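Local coordinates for uncharacterized protein (Staphylococcus aureus subsp. aureus, PDB 4H0A) that is of unknown function but belongs to the CAP family of cysteine-rich secretory proteins, joining a CAP-associated N-terminal domain to a CAP domain, at residues 47-52 with 72-77; 81-86 with 91-96. All coordinates share one frame; numbering follows the deposited sequence.

Contact 1 (47-52 with 72-77). With EDO (1,2-ethanediol), chain E.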
loop_
_atom_site.group_PDB
_atom_site.type_symbol
_atom_site.label_atom_id
_atom_site.label_comp_id
_atom_site.label_asym_id
_atom_site.label_seq_id
_atom_site.Cartn_x
_atom_site.Cartn_y
_atom_site.Cartn_z
ATOM N N LYS A 47 -7.682 -16.912 10.361
ATOM C CA LYS A 47 -8.106 -18.157 9.712
ATOM C C LYS A 47 -7.003 -18.709 8.836
ATOM O O LYS A 47 -6.081 -17.984 8.462
ATOM C CB LYS A 47 -9.361 -17.939 8.862
ATOM C CG LYS A 47 -10.587 -17.563 9.670
ATOM C CD LYS A 47 -11.829 -17.548 8.790
ATOM C CE LYS A 47 -13.103 -17.404 9.583
ATOM N NZ LYS A 47 -14.266 -17.145 8.697
ATOM N N ASP A 48 -7.107 -19.995 8.486
ATOM C CA ASP A 48 -6.137 -20.636 7.605
ATOM C C ASP A 48 -6.371 -20.142 6.188
ATOM O O ASP A 48 -7.516 -19.897 5.810
ATOM C CB ASP A 48 -6.255 -22.165 7.684
ATOM C CG ASP A 48 -5.122 -22.884 6.982
ATOM O OD1 ASP A 48 -5.172 -23.004 5.736
ATOM O OD2 ASP A 48 -4.175 -23.310 7.673
ATOM N N ILE A 49 -5.290 -19.994 5.400
ATOM C CA ILE A 49 -5.386 -19.509 4.017
ATOM C C ILE A 49 -6.291 -20.412 3.137
ATOM O O ILE A 49 -6.920 -19.899 2.211
ATOM C CB ILE A 49 -3.981 -19.316 3.385
ATOM C CG1 ILE A 49 -4.049 -18.521 2.059
ATOM C CG2 ILE A 49 -3.220 -20.646 3.180
ATOM C CD1 ILE A 49 -4.771 -17.174 2.119
ATOM N N LYS A 50 -6.423 -21.714 3.474
ATOM C CA LYS A 50 -7.296 -22.657 2.746
ATOM C C LYS A 50 -8.773 -22.199 2.720
ATOM O O LYS A 50 -9.503 -22.580 1.808
ATOM C CB LYS A 50 -7.218 -24.060 3.361
ATOM C CG LYS A 50 -5.899 -24.792 3.101
ATOM C CD LYS A 50 -5.814 -26.086 3.934
ATOM C CE LYS A 50 -4.467 -26.329 4.559
ATOM N NZ LYS A 50 -4.547 -27.298 5.685
ATOM N N VAL A 51 -9.200 -21.375 3.697
ATOM C CA VAL A 51 -10.561 -20.837 3.749
ATOM C C VAL A 51 -10.833 -19.945 2.519
ATOM O O VAL A 51 -11.932 -20.001 1.969
ATOM C CB VAL A 51 -10.813 -20.069 5.077
ATOM C CG1 VAL A 51 -12.138 -19.306 5.039
ATOM C CG2 VAL A 51 -10.779 -21.027 6.263
ATOM N N LEU A 52 -9.856 -19.139 2.085
ATOM C CA LEU A 52 -10.035 -18.270 0.911
ATOM C C LEU A 52 -9.873 -19.044 -0.380
ATOM O O LEU A 52 -10.595 -18.778 -1.341
ATOM C CB LEU A 52 -9.042 -17.108 0.918
ATOM C CG LEU A 52 -9.022 -16.229 2.155
ATOM C CD1 LEU A 52 -8.124 -15.044 1.916
ATOM C CD2 LEU A 52 -10.431 -15.740 2.537
ATOM N N TYR A 72 -0.665 -13.599 -0.792
ATOM C CA TYR A 72 -1.588 -14.205 -1.751
ATOM C C TYR A 72 -2.374 -13.084 -2.349
ATOM O O TYR A 72 -2.956 -12.308 -1.588
ATOM C CB TYR A 72 -2.541 -15.200 -1.061
ATOM C CG TYR A 72 -1.880 -16.455 -0.554
ATOM C CD1 TYR A 72 -1.051 -16.427 0.563
ATOM C CD2 TYR A 72 -2.141 -17.690 -1.144
ATOM C CE1 TYR A 72 -0.417 -17.581 1.020
ATOM C CE2 TYR A 72 -1.535 -18.855 -0.678
ATOM C CZ TYR A 72 -0.659 -18.790 0.393
ATOM O OH TYR A 72 -0.068 -19.926 0.869
ATOM N N VAL A 73 -2.423 -12.976 -3.679
ATOM C CA VAL A 73 -3.203 -11.901 -4.278
ATOM C C VAL A 73 -4.413 -12.522 -4.935
ATOM O O VAL A 73 -4.269 -13.460 -5.721
ATOM C CB VAL A 73 -2.366 -11.054 -5.259
ATOM C CG1 VAL A 73 -3.203 -9.926 -5.875
ATOM C CG2 VAL A 73 -1.136 -10.494 -4.548
ATOM N N PHE A 74 -5.611 -12.008 -4.610
ATOM C CA PHE A 74 -6.863 -12.455 -5.210
ATOM C C PHE A 74 -7.511 -11.256 -5.852
ATOM O O PHE A 74 -7.712 -10.250 -5.171
ATOM C CB PHE A 74 -7.808 -13.052 -4.161
ATOM C CG PHE A 74 -7.303 -14.258 -3.432
ATOM C CD1 PHE A 74 -6.579 -14.124 -2.251
ATOM C CD2 PHE A 74 -7.607 -15.538 -3.880
ATOM C CE1 PHE A 74 -6.154 -15.247 -1.548
ATOM C CE2 PHE A 74 -7.189 -16.659 -3.168
ATOM C CZ PHE A 74 -6.465 -16.508 -2.008
ATOM N N LYS A 75 -7.847 -11.331 -7.133
ATOM C CA LYS A 75 -8.473 -10.167 -7.747
ATOM C C LYS A 75 -9.416 -10.526 -8.858
ATOM O O LYS A 75 -9.289 -11.563 -9.499
ATOM C CB LYS A 75 -7.407 -9.211 -8.279
ATOM C CG LYS A 75 -6.440 -9.824 -9.257
ATOM C CD LYS A 75 -5.463 -8.811 -9.811
ATOM C CE LYS A 75 -4.725 -9.383 -11.003
ATOM N NZ LYS A 75 -3.881 -8.367 -11.674
ATOM N N ASP A 76 -10.363 -9.625 -9.090
ATOM C CA ASP A 76 -11.319 -9.737 -10.176
ATOM C C ASP A 76 -11.790 -8.313 -10.501
ATOM O O ASP A 76 -11.276 -7.356 -9.923
ATOM C CB ASP A 76 -12.459 -10.717 -9.820
ATOM C CG ASP A 76 -13.417 -10.312 -8.714
ATOM O OD1 ASP A 76 -13.467 -9.112 -8.375
ATOM O OD2 ASP A 76 -14.149 -11.193 -8.214
ATOM N N LYS A 77 -12.721 -8.156 -11.419
ATOM C CA LYS A 77 -13.183 -6.828 -11.817
ATOM C C LYS A 77 -13.662 -5.956 -10.649
ATOM O O LYS A 77 -13.408 -4.754 -10.689
ATOM C CB LYS A 77 -14.321 -6.926 -12.862
ATOM C CG LYS A 77 -14.678 -5.592 -13.505
ATOM C CD LYS A 77 -15.483 -5.759 -14.798
ATOM C CE LYS A 77 -14.607 -5.964 -16.013
ATOM N NZ LYS A 77 -15.406 -6.009 -17.270
HETATM C C1 EDO E . -11.886 -13.628 -6.664
HETATM O O1 EDO E . -10.602 -13.832 -7.206
HETATM C C2 EDO E . -11.795 -12.607 -5.523
HETATM O O2 EDO E . -13.113 -12.299 -5.105
#
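Ile49 turns CG1 anti to its own nitrogen (chi1 -167°) and Tyr72 holds its ring beside the strand nitrogen, torsions that carry the isoleucine's longer branch over the tyrosine ring. CG1 of Ile49 lies 3.6 Å from the centroid of the Tyr72 ring and only 5° off its normal, a CH-pi contact for which tyrosine offers a flat face. The same branch ends in CD1, which comes within 4.4 Å of Phe74 CE1 at the edge of that second ring, so one branch meets both aromatics. Leu52 adds CB, 3.9 Å from Phe74 CZ, and CD1, 4.0 Å from Phe74 CE1; phenylalanine brings a wholly apolar ring to both aliphatic neighbours. No hydrogen bond crosses. Asp48 helps shape the turn around Ile49: its OD1 accepts from Lys50 N at 2.9 Å and 168°, a capping bond in the turn that leads into the helix, which its short carboxylate can reach. An ethanediol, probably from the crystallisation liquor, bonds weakly to Lys75 O and Asp76 OD2. Through Ile49 and Leu52 the entry to helix 50-56 packs against strand 69-76, while both also touch Val83 of strand 79-86 and Ile90 of strand 89-96.

Contact 2 (81-86 with 91-96)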
loop_
_atom_site.group_PDB
_atom_site.type_symbol
_atom_site.label_atom_id
_atom_site.label_comp_id
_atom_site.label_asym_id
_atom_site.label_seq_id
_atom_site.Cartn_x
_atom_site.Cartn_y
_atom_site.Cartn_z
ATOM N N TYR A 81 -7.556 -8.051 -3.309
ATOM C CA TYR A 81 -7.074 -8.413 -1.979
ATOM C C TYR A 81 -5.605 -8.803 -1.982
ATOM O O TYR A 81 -5.208 -9.617 -2.822
ATOM C CB TYR A 81 -7.861 -9.620 -1.436
ATOM C CG TYR A 81 -9.362 -9.500 -1.510
ATOM C CD1 TYR A 81 -10.072 -8.784 -0.550
ATOM C CD2 TYR A 81 -10.085 -10.164 -2.495
ATOM C CE1 TYR A 81 -11.463 -8.721 -0.581
ATOM C CE2 TYR A 81 -11.476 -10.116 -2.525
ATOM C CZ TYR A 81 -12.162 -9.389 -1.567
ATOM O OH TYR A 81 -13.540 -9.340 -1.564
ATOM N N ILE A 82 -4.816 -8.263 -1.045
ATOM C CA ILE A 82 -3.450 -8.708 -0.773
ATOM C C ILE A 82 -3.554 -9.335 0.601
ATOM O O ILE A 82 -3.765 -8.619 1.587
ATOM C CB ILE A 82 -2.325 -7.644 -0.850
ATOM C CG1 ILE A 82 -2.297 -6.958 -2.227
ATOM C CG2 ILE A 82 -0.952 -8.330 -0.533
ATOM C CD1 ILE A 82 -1.411 -5.685 -2.270
ATOM N N VAL A 83 -3.459 -10.668 0.662
ATOM C CA VAL A 83 -3.608 -11.431 1.899
ATOM C C VAL A 83 -2.238 -11.912 2.352
ATOM O O VAL A 83 -1.619 -12.676 1.622
ATOM C CB VAL A 83 -4.577 -12.619 1.653
ATOM C CG1 VAL A 83 -4.764 -13.448 2.920
ATOM C CG2 VAL A 83 -5.923 -12.127 1.104
ATOM N N SER A 84 -1.780 -11.501 3.547
ATOM C CA SER A 84 -0.488 -11.953 4.084
ATOM C C SER A 84 -0.704 -13.065 5.075
ATOM O O SER A 84 -1.632 -12.985 5.883
ATOM C CB SER A 84 0.258 -10.811 4.765
ATOM O OG SER A 84 0.264 -9.652 3.952
ATOM N N THR A 85 0.174 -14.064 5.058
ATOM C CA THR A 85 0.080 -15.201 5.955
ATOM C C THR A 85 1.421 -15.492 6.618
ATOM O O THR A 85 2.473 -15.109 6.112
ATOM C CB THR A 85 -0.388 -16.465 5.189
ATOM O OG1 THR A 85 0.676 -16.903 4.356
ATOM C CG2 THR A 85 -1.645 -16.230 4.340
ATOM N N LYS A 86 1.363 -16.174 7.746
ATOM C CA LYS A 86 2.525 -16.660 8.481
ATOM C C LYS A 86 2.139 -18.018 8.998
ATOM O O LYS A 86 1.148 -18.112 9.718
ATOM C CB LYS A 86 2.936 -15.710 9.613
ATOM C CG LYS A 86 4.261 -16.135 10.289
ATOM C CD LYS A 86 5.242 -14.982 10.365
ATOM C CE LYS A 86 6.497 -15.326 11.114
ATOM N NZ LYS A 86 7.403 -14.154 11.223
ATOM N N VAL A 91 -2.673 -13.155 8.552
ATOM C CA VAL A 91 -2.326 -12.121 9.546
ATOM C C VAL A 91 -2.676 -10.716 9.035
ATOM O O VAL A 91 -2.609 -9.765 9.811
ATOM C CB VAL A 91 -0.841 -12.182 9.971
ATOM C CG1 VAL A 91 -0.524 -13.508 10.662
ATOM C CG2 VAL A 91 0.099 -11.953 8.790
ATOM N N SER A 92 -3.008 -10.569 7.741
ATOM C CA SER A 92 -3.328 -9.265 7.188
ATOM C C SER A 92 -4.091 -9.394 5.900
ATOM O O SER A 92 -3.835 -10.329 5.136
ATOM C CB SER A 92 -2.044 -8.488 6.923
ATOM O OG SER A 92 -2.309 -7.224 6.348
ATOM N N VAL A 93 -5.008 -8.444 5.644
ATOM C CA VAL A 93 -5.758 -8.387 4.392
ATOM C C VAL A 93 -5.895 -6.941 3.973
ATOM O O VAL A 93 -6.583 -6.184 4.656
ATOM C CB VAL A 93 -7.159 -9.059 4.438
ATOM C CG1 VAL A 93 -7.840 -8.975 3.059
ATOM C CG2 VAL A 93 -7.062 -10.513 4.892
ATOM N N TYR A 94 -5.257 -6.556 2.865
ATOM C CA TYR A 94 -5.450 -5.240 2.258
ATOM C C TYR A 94 -6.610 -5.428 1.280
ATOM O O TYR A 94 -6.545 -6.357 0.484
ATOM C CB TYR A 94 -4.164 -4.761 1.556
ATOM C CG TYR A 94 -4.398 -3.552 0.679
ATOM C CD1 TYR A 94 -4.461 -2.274 1.222
ATOM C CD2 TYR A 94 -4.664 -3.698 -0.680
ATOM C CE1 TYR A 94 -4.724 -1.162 0.423
ATOM C CE2 TYR A 94 -4.952 -2.599 -1.481
ATOM C CZ TYR A 94 -4.983 -1.333 -0.926
ATOM O OH TYR A 94 -5.267 -0.261 -1.727
ATOM N N ALA A 95 -7.673 -4.619 1.351
ATOM C CA ALA A 95 -8.817 -4.810 0.452
ATOM C C ALA A 95 -9.275 -3.518 -0.162
ATOM O O ALA A 95 -9.352 -2.506 0.526
ATOM C CB ALA A 95 -9.978 -5.431 1.219
ATOM N N THR A 96 -9.634 -3.548 -1.448
ATOM C CA THR A 96 -10.213 -2.379 -2.109
ATOM C C THR A 96 -11.047 -2.854 -3.294
ATOM O O THR A 96 -10.997 -4.030 -3.646
ATOM C CB THR A 96 -9.129 -1.364 -2.510
ATOM O OG1 THR A 96 -9.769 -0.142 -2.904
ATOM C CG2 THR A 96 -8.201 -1.869 -3.616
HETATM O O HOH W 1 -1.792 -7.890 3.602
#
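Ile82 and Tyr94 face each other as a hydrogen-bonded pair: Tyr94 N donates to Ile82 O at 2.8 Å, and Ile82 N donates to Tyr94 O at 3.0 Å. Two residues along, Ser84 N gives to Ser92 O at 2.8 Å, but Ser84 O faces both Val91 and Ser92, the mark of a classic beta bulge. It accepts a good bond from Val91 N at 2.9 Å and a weak one from Ser92 N. A water donates to Ile82 O and to Ser84 OG and also bonds Ser92 OG, joining both strands; Ser84 OG has a further partner in Asn71. Small hydroxyl side chains suit this spot, since their CB atoms can pack together while the oxygens hold the water.

On the same face, Tyr94 sets CG opposite its own nitrogen (chi1 168°), which brings its ring to Ile82, whose CD1 meets Tyr94 CD2 at 4.1 Å. The other face carries Tyr81, Val83, Val93 and Ala95. There Val83 and Val93, beta-branched residues at home in strands, lie side by side, and Ala95 CB sits 3.8 Å from Tyr81 CD1, its single methyl fitting beside the bulky ring.

The hairpin lies inside an antiparallel sheet, with strand 69-76 beyond 79-86 and strand 166-172 beyond 89-96. Helix 201-219 packs on Tyr94 through Val212 and Met216, whereas on the other face Tyr81 meets Phe56 of helix 50-56.

From the N terminus, the chain passes through 47-52 into helix 50-56, then strand 61-65, before strand 69-76 returns to close contact 1, a loop of 19 intervening residues. Contact 2 follows in series: strand 79-86 turns back at once into strand 89-96, a tight hairpin with four residues between the segments. The two loops neither nest nor cross. They are joined because 72-77 and 81-86 belong to neighbouring strands, with probable hydrogen bonds from Tyr72 N to Val83 O (2.8 Å) and from Tyr81 N to Phe74 O (2.9 Å). Contact 1 thus sets the entry to helix 50-56 against the sheet that contact 2 continues inward, all within the CAP-associated N-terminal region.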